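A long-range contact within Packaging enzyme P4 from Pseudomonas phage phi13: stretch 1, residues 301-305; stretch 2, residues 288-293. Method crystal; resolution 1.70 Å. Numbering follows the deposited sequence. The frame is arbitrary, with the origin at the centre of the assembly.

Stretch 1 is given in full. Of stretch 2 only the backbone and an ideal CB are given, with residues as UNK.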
# COMPACT_ATOMS: atom_id res chain seq x y z
N PHE D 301 0.44 -33.71 25.95
CA PHE D 301 0.45 -33.75 24.50
C PHE D 301 0.56 -35.15 23.97
O PHE D 301 0.97 -36.06 24.69
CB PHE D 301 1.63 -32.92 23.99
CG PHE D 301 3.00 -33.41 24.45
CD1 PHE D 301 3.51 -33.04 25.70
CD2 PHE D 301 3.78 -34.20 23.62
CE1 PHE D 301 4.77 -33.48 26.12
CE2 PHE D 301 5.05 -34.65 24.05
CZ PHE D 301 5.53 -34.29 25.29
N SER D 302 0.22 -35.35 22.69
CA SER D 302 0.25 -36.67 22.07
C SER D 302 0.33 -36.53 20.58
O SER D 302 -0.14 -35.53 20.02
CB SER D 302 -0.99 -37.49 22.46
OG SER D 302 -2.21 -36.84 22.12
N GLY D 303 0.91 -37.55 19.93
CA GLY D 303 1.01 -37.60 18.47
C GLY D 303 1.86 -36.51 17.85
O GLY D 303 1.83 -36.34 16.64
N GLU D 304 2.67 -35.82 18.65
CA GLU D 304 3.55 -34.74 18.18
C GLU D 304 4.71 -35.30 17.37
O GLU D 304 5.33 -36.27 17.80
CB GLU D 304 4.10 -33.92 19.35
CG GLU D 304 3.07 -33.10 20.10
CD GLU D 304 3.67 -31.84 20.68
OE1 GLU D 304 4.83 -31.87 21.16
OE2 GLU D 304 2.99 -30.79 20.62
N PRO D 305 5.04 -34.70 16.20
CA PRO D 305 6.16 -35.24 15.41
C PRO D 305 7.53 -34.81 15.94
O PRO D 305 8.53 -35.40 15.53
CB PRO D 305 5.90 -34.69 14.00
CG PRO D 305 5.16 -33.40 14.23
CD PRO D 305 4.40 -33.54 15.54
N UNK D 288 -8.01 -37.24 15.76
CA UNK D 288 -6.88 -36.49 16.31
C UNK D 288 -5.58 -36.98 15.71
O UNK D 288 -5.24 -38.16 15.87
CB UNK D 288 -6.84 -36.61 17.83
N UNK D 289 -4.83 -36.07 15.08
CA UNK D 289 -3.49 -36.35 14.54
C UNK D 289 -2.48 -36.07 15.68
O UNK D 289 -1.61 -36.88 15.96
CB UNK D 289 -3.19 -35.50 13.30
N UNK D 290 -2.63 -34.92 16.33
CA UNK D 290 -1.77 -34.49 17.41
C UNK D 290 -2.54 -33.54 18.31
O UNK D 290 -3.54 -32.97 17.90
CB UNK D 290 -0.50 -33.83 16.87
N UNK D 291 -2.07 -33.40 19.56
CA UNK D 291 -2.73 -32.51 20.50
C UNK D 291 -1.70 -31.99 21.48
O UNK D 291 -0.83 -32.74 21.88
CB UNK D 291 -3.87 -33.22 21.23
N UNK D 292 -1.80 -30.72 21.86
CA UNK D 292 -0.91 -30.16 22.88
C UNK D 292 -1.73 -29.23 23.73
O UNK D 292 -2.50 -28.43 23.18
CB UNK D 292 0.29 -29.43 22.26
N UNK D 293 -1.64 -29.39 25.06
CA UNK D 293 -2.42 -28.58 25.99
C UNK D 293 -1.57 -28.07 27.14
O UNK D 293 -0.84 -28.86 27.74
CB UNK D 293 -3.60 -29.39 26.53

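Residues 301 and 302 of stretch 1 pair antiparallel with positions 291 and 292. The N of 291 donates to Ser302 O at 2.9 Å, and Ser302 N donates to the O of 291, also at 2.9 Å.

Position 288 points its CB toward stretch 1, but no atom of that stretch lies within 5.5 Å of the ideal CB. The contact sets little demand here, and many side chains would fit. The residue is Val288, chi1 t, which makes no contact.

Position 289 turns its CB away, at a corner of the chain. Its side chain is free of stretch 1, so the choice is again wide. What matters is its backbone O, because a CB on Gly303 would sit 2.4 Å from it and clash. Gly303 has no CB and a positive phi, which suits glycine. The residue is Val289, chi1 t.

Position 290 has an extended backbone and a CB directed sideways. The ideal CB is 3.4 Å from Gly303 O and 3.6 Å from Ser302 O. With two carbonyls so near, a small side chain such as alanine or serine fits easily, and a longer one could do so by leading away from them. The residue is Ser290. Its hydroxyl, chi1 p, makes no hydrogen bond to stretch 1. Its CA gives a CA-H...O contact to Ser302 O at 3.2 Å.

Position 291 puts its CB on the same face of the sheet as the Ser302 side chain, with the ideal CB 4.1 Å from Ser302 OG. A polar side chain would suit this hydroxyl neighbour; serine, threonine, glutamine or a charged residue are all plausible. The residue is Gln291, extended with chi1 and chi2 both t. The Gln291 side chain also meets Ser302 through a water, which donates to Gln291 OE1 at 2.8 Å and hydrogen-bonds to Ser302 OG at 3.1 Å.

Position 292 is a non-hydrogen-bonded partner of Phe301, and their CB atoms share a face. The ideal CB lies 4.1 Å from Phe301 CB and 3.4 Å from Glu304 OE2. A beta-branched or small polar residue would suit this strand site beside a carboxylate; an acidic one would be less welcome. The residue is Thr292, chi1 t. Its OG1 is 4.0 Å from Phe301 CB.

Position 293 directs its CB sideways, and nothing of stretch 1 lies within 5.5 Å of the ideal CB. Its extended backbone accommodates beta-branched residues well, among others. The residue is Ile293, which makes no contact.

Stretch 2 (288-293) VVSQTI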
# COMPACT_ATOMS: atom_id res chain seq x y z
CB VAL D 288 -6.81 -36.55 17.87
CG1 VAL D 288 -5.57 -35.82 18.40
CG2 VAL D 288 -8.06 -35.94 18.48
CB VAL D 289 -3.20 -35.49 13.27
CG1 VAL D 289 -1.72 -35.58 12.87
CG2 VAL D 289 -4.10 -35.91 12.12
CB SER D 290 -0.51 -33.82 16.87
OG SER D 290 -0.80 -32.57 16.29
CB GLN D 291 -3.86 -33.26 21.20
CG GLN D 291 -4.69 -32.37 22.17
CD GLN D 291 -5.85 -33.20 22.67
OE1 GLN D 291 -5.70 -34.03 23.57
NE2 GLN D 291 -7.01 -33.02 22.05
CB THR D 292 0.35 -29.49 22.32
OG1 THR D 292 1.13 -29.01 23.44
CG2 THR D 292 0.05 -28.33 21.31
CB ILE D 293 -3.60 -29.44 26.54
CG1 ILE D 293 -4.62 -29.77 25.42
CG2 ILE D 293 -4.28 -28.79 27.77
CD1 ILE D 293 -5.60 -30.92 25.77
O HOH W 1 -3.22 -35.04 24.39
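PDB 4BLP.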